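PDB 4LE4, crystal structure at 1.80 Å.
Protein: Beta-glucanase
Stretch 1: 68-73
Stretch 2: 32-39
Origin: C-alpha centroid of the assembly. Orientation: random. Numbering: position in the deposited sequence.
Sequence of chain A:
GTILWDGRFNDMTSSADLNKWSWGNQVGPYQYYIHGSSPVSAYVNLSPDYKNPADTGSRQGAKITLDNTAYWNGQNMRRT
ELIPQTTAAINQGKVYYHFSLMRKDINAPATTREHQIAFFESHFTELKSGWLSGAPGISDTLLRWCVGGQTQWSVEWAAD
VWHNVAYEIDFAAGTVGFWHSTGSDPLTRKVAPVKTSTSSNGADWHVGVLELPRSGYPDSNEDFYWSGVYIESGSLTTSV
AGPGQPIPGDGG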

ATOM      1  N   ASN A  68       6.757  18.362   3.741  1.00 16.34           N
ATOM      2  CA  ASN A  68       7.439  19.211   2.778  1.00 19.08           C
ATOM      3  C   ASN A  68       8.781  18.716   2.291  1.00 18.35           C
ATOM      4  O   ASN A  68       9.298  19.212   1.284  1.00 18.06           O
ATOM      5  CB  ASN A  68       7.608  20.631   3.316  1.00 23.56           C
ATOM      6  CG  ASN A  68       6.286  21.318   3.562  1.00 29.91           C
ATOM      7  OD1 ASN A  68       5.378  21.282   2.720  1.00 33.22           O
ATOM      8  ND2 ASN A  68       6.166  21.965   4.724  1.00 34.94           N
ATOM      9  N   THR A  69       9.346  17.721   2.974  1.00 16.50           N
ATOM     10  CA  THR A  69      10.662  17.199   2.597  1.00 14.24           C
ATOM     11  C   THR A  69      10.616  15.811   1.928  1.00 12.19           C
ATOM     12  O   THR A  69      11.660  15.226   1.639  1.00 12.79           O
ATOM     13  CB  THR A  69      11.538  17.039   3.835  1.00 13.91           C
ATOM     14  OG1 THR A  69      11.009  15.973   4.637  1.00 14.71           O
ATOM     15  CG2 THR A  69      11.499  18.331   4.680  1.00 18.52           C
ATOM     16  N   ALA A  70       9.415  15.299   1.711  1.00 11.23           N
ATOM     17  CA  ALA A  70       9.243  13.964   1.149  1.00  9.22           C
ATOM     18  C   ALA A  70       9.517  13.850  -0.351  1.00 11.93           C
ATOM     19  O   ALA A  70       8.665  13.382  -1.098  1.00 11.88           O
ATOM     20  CB  ALA A  70       7.852  13.449   1.472  1.00  7.69           C
ATOM     21  N   TYR A  71      10.723  14.242  -0.757  1.00 10.96           N
ATOM     22  CA  TYR A  71      11.122  14.182  -2.159  1.00 14.00           C
ATOM     23  C   TYR A  71      12.360  13.314  -2.259  1.00 13.99           C
ATOM     24  O   TYR A  71      13.339  13.546  -1.543  1.00 14.85           O
ATOM     25  CB  TYR A  71      11.416  15.592  -2.688  1.00 13.51           C
ATOM     26  CG  TYR A  71      10.175  16.423  -2.857  1.00 16.61           C
ATOM     27  CD1 TYR A  71       9.444  16.379  -4.049  1.00 15.90           C
ATOM     28  CD2 TYR A  71       9.696  17.210  -1.813  1.00 15.83           C
ATOM     29  CE1 TYR A  71       8.284  17.088  -4.202  1.00 18.00           C
ATOM     30  CE2 TYR A  71       8.515  17.915  -1.952  1.00 18.89           C
ATOM     31  CZ  TYR A  71       7.817  17.848  -3.154  1.00 18.49           C
ATOM     32  OH  TYR A  71       6.630  18.516  -3.289  1.00 20.48           O
ATOM     33  N   TRP A  72      12.325  12.315  -3.143  1.00 13.07           N
ATOM     34  CA  TRP A  72      13.439  11.394  -3.307  1.00 15.03           C
ATOM     35  C   TRP A  72      14.184  11.591  -4.631  1.00 17.14           C
ATOM     36  O   TRP A  72      13.572  11.777  -5.676  1.00 17.77           O
ATOM     37  CB  TRP A  72      12.934   9.941  -3.258  1.00 15.59           C
ATOM     38  CG  TRP A  72      13.997   8.885  -3.464  1.00 17.11           C
ATOM     39  CD1 TRP A  72      15.087   8.637  -2.657  1.00 18.29           C
ATOM     40  CD2 TRP A  72      14.070   7.932  -4.536  1.00 17.67           C
ATOM     41  NE1 TRP A  72      15.827   7.586  -3.174  1.00 17.05           N
ATOM     42  CE2 TRP A  72      15.222   7.145  -4.324  1.00 18.47           C
ATOM     43  CE3 TRP A  72      13.270   7.676  -5.667  1.00 18.96           C
ATOM     44  CZ2 TRP A  72      15.597   6.113  -5.204  1.00 19.99           C
ATOM     45  CZ3 TRP A  72      13.640   6.653  -6.537  1.00 20.31           C
ATOM     46  CH2 TRP A  72      14.792   5.886  -6.299  1.00 20.08           C
ATOM     47  N   ASN A  73      15.510  11.546  -4.565  1.00 20.88           N
ATOM     48  CA  ASN A  73      16.343  11.613  -5.765  1.00 21.17           C
ATOM     49  C   ASN A  73      16.056  12.809  -6.673  1.00 22.63           C
ATOM     50  O   ASN A  73      16.011  12.660  -7.887  1.00 23.41           O
ATOM     51  CB  ASN A  73      16.132  10.315  -6.547  1.00 25.46           C
ATOM     52  CG  ASN A  73      17.245  10.019  -7.531  1.00 29.05           C
ATOM     53  OD1 ASN A  73      17.123   9.122  -8.357  1.00 33.10           O
ATOM     54  ND2 ASN A  73      18.330  10.761  -7.447  1.00 32.30           N
TER
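Stretch 2 (32-39) YYIHGSSP

How do the two stretches run where they meet? Stretch 1 has no regular helix or strand, and stretch 2 is a weakly bonded strand over about Tyr 32 to Ile 34 that gives way to loop, and no backbone hydrogen bond joins the two. The chains run in opposite senses: Thr 69, at the start of the contact, meets Gly 36 to Ser 38, whereas Trp 72, at its end, lies against Tyr 33 to His 35. The closest pair of CA atoms across the stretches is Ala 70 CA and Gly 36 CA, 4.2 Å apart. Together the two sides bury 371 Å².

What does the beginning of stretch 1 contribute? Asn 68 stays out of reach, and the contact opens with Thr 69, whose CA-to-CB bond points toward stretch 2. Its chi1 is p, and Thr 69 OG1 lies 2.9 Å from Ser 38 OG, a hydrogen bond between two hydroxyls. Ser 38, with chi1 m, also points its CB toward the other stretch, so the two short side chains meet directly. Ser 37 is looser, its OG 4.1 Å from Thr 69 CB.

Why does a glycine fit so closely in the middle? Carbonyls from two residues converge on Gly 36 CA: Thr 69 O at 3.2 Å and Tyr 71 O at 3.3 Å. Both are CA-H...O contacts, with angles at the hydrogen of 153° and 148°, and each of the two alpha hydrogens of a glycine can be offered to an oxygen. A CB on Gly 36 would point toward stretch 1 and fall 1.8 Å from Thr 69 O, a clash. Within stretch 1, a weak hydrogen bond from Tyr 71 N to Thr 69 O, 2.8 Å long, spans Ala 70 and closes a tight bend there. Ala 70 and Tyr 71 both turn their CB away, leaving the backbone to face the glycine; Tyr 71 OH is hydrogen-bonded elsewhere in the structure. Within stretch 2, His 35 ND1 donates to Gly 36 O at 2.8 Å, a bond that ties the histidine ring back to its own loop.

What does Trp 72 rest on? This residue has the largest covered area of the contact, 104 Å², and with chi1 t its indole extends along stretch 2. Ile 34 CA sits over one face, 3.9 Å from the centroid of the five-membered ring and only 7° off its normal, a CH-pi contact; farther along the indole, Trp 72 CE3 packs 4.0 Å from Ile 34 CG2. At the ring edge, His 35 O approaches Trp 72 CD1 at 3.5 Å. Trp 72 CZ2 meets the edge of the Tyr 33 ring, 3.8 Å from Tyr 33 CD2, with the ring planes at an oblique 64°. Although Trp 72 NE1 is 3.1 Å from Tyr 33 O, the angle is too poor for a hydrogen bond. Asn 73 then leaves the contact.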

ATOM      1  N   TYR A  32      14.381   0.250   2.833  1.00  9.97           N
ATOM      2  CA  TYR A  32      14.007   1.617   3.145  1.00 11.36           C
ATOM      3  C   TYR A  32      14.993   2.588   2.499  1.00 12.35           C
ATOM      4  O   TYR A  32      16.117   2.775   2.981  1.00 12.45           O
ATOM      5  CB  TYR A  32      13.960   1.782   4.669  1.00 13.07           C
ATOM      6  CG  TYR A  32      13.545   3.176   5.082  1.00 13.08           C
ATOM      7  CD1 TYR A  32      12.314   3.689   4.698  1.00 13.92           C
ATOM      8  CD2 TYR A  32      14.414   3.992   5.792  1.00 13.57           C
ATOM      9  CE1 TYR A  32      11.949   5.018   5.007  1.00 14.92           C
ATOM     10  CE2 TYR A  32      14.056   5.319   6.114  1.00 12.99           C
ATOM     11  CZ  TYR A  32      12.832   5.812   5.712  1.00 13.58           C
ATOM     12  OH  TYR A  32      12.484   7.115   5.985  1.00 13.52           O
ATOM     13  N   TYR A  33      14.600   3.155   1.349  1.00 11.31           N
ATOM     14  CA  TYR A  33      15.460   4.117   0.673  1.00 11.48           C
ATOM     15  C   TYR A  33      14.701   5.166  -0.128  1.00 12.35           C
ATOM     16  O   TYR A  33      15.261   6.223  -0.396  1.00 12.87           O
ATOM     17  CB  TYR A  33      16.506   3.425  -0.213  1.00 12.81           C
ATOM     18  CG  TYR A  33      15.937   2.671  -1.401  1.00 11.16           C
ATOM     19  CD1 TYR A  33      15.548   1.341  -1.276  1.00 14.11           C
ATOM     20  CD2 TYR A  33      15.836   3.274  -2.651  1.00 11.78           C
ATOM     21  CE1 TYR A  33      15.087   0.615  -2.357  1.00 13.42           C
ATOM     22  CE2 TYR A  33      15.368   2.567  -3.749  1.00 12.28           C
ATOM     23  CZ  TYR A  33      14.993   1.232  -3.598  1.00 14.23           C
ATOM     24  OH  TYR A  33      14.488   0.520  -4.668  1.00 14.74           O
ATOM     25  N   ILE A  34      13.434   4.901  -0.470  1.00 10.50           N
ATOM     26  CA  ILE A  34      12.624   5.867  -1.230  1.00 11.41           C
ATOM     27  C   ILE A  34      11.913   6.771  -0.223  1.00 10.46           C
ATOM     28  O   ILE A  34      10.791   6.509   0.218  1.00  9.92           O
ATOM     29  CB  ILE A  34      11.611   5.144  -2.142  1.00 11.77           C
ATOM     30  CG1 ILE A  34      12.404   4.205  -3.071  1.00 14.82           C
ATOM     31  CG2 ILE A  34      10.761   6.161  -2.968  1.00 10.34           C
ATOM     32  CD1 ILE A  34      11.546   3.378  -4.026  1.00 17.41           C
ATOM     33  N   HIS A  35      12.617   7.829   0.153  1.00 10.46           N
ATOM     34  CA  HIS A  35      12.110   8.785   1.129  1.00 11.39           C
ATOM     35  C   HIS A  35      12.908  10.069   0.953  1.00 11.70           C
ATOM     36  O   HIS A  35      13.928  10.085   0.256  1.00 11.69           O
ATOM     37  CB  HIS A  35      12.300   8.241   2.567  1.00 10.28           C
ATOM     38  CG  HIS A  35      13.717   7.873   2.905  1.00 10.94           C
ATOM     39  ND1 HIS A  35      14.695   8.812   3.162  1.00 11.68           N
ATOM     40  CD2 HIS A  35      14.320   6.663   3.027  1.00 10.68           C
ATOM     41  CE1 HIS A  35      15.836   8.202   3.428  1.00 12.38           C
ATOM     42  NE2 HIS A  35      15.636   6.895   3.353  1.00 12.04           N
ATOM     43  N   GLY A  36      12.451  11.121   1.609  1.00 12.27           N
ATOM     44  CA  GLY A  36      13.120  12.405   1.519  1.00 11.56           C
ATOM     45  C   GLY A  36      14.336  12.538   2.413  1.00 12.44           C
ATOM     46  O   GLY A  36      14.839  11.556   2.956  1.00 12.49           O
ATOM     47  N   SER A  37      14.765  13.780   2.606  1.00 13.73           N
ATOM     48  CA  SER A  37      15.955  14.094   3.376  1.00 14.56           C
ATOM     49  C   SER A  37      15.843  14.026   4.906  1.00 14.32           C
ATOM     50  O   SER A  37      16.862  14.059   5.585  1.00 16.21           O
ATOM     51  CB  SER A  37      16.465  15.487   2.947  1.00 16.32           C
ATOM     52  OG  SER A  37      15.513  16.496   3.265  1.00 19.75           O
ATOM     53  N   SER A  38      14.639  13.933   5.455  1.00 13.41           N
ATOM     54  CA  SER A  38      14.494  13.856   6.917  1.00 13.71           C
ATOM     55  C   SER A  38      14.691  12.434   7.457  1.00 13.42           C
ATOM     56  O   SER A  38      14.799  11.478   6.689  1.00 13.74           O
ATOM     57  CB  SER A  38      13.110  14.353   7.347  1.00 14.61           C
ATOM     58  OG  SER A  38      12.860  15.674   6.896  1.00 16.81           O
ATOM     59  N   PRO A  39      14.778  12.287   8.796  1.00 12.52           N
ATOM     60  CA  PRO A  39      14.956  10.988   9.460  1.00 12.27           C
ATOM     61  C   PRO A  39      13.669  10.178   9.314  1.00 11.84           C
ATOM     62  O   PRO A  39      12.602  10.737   9.035  1.00 10.83           O
ATOM     63  CB  PRO A  39      15.222  11.381  10.918  1.00 13.21           C
ATOM     64  CG  PRO A  39      15.951  12.715  10.776  1.00 12.22           C
ATOM     65  CD  PRO A  39      15.056  13.394   9.741  1.00 11.66           C
TER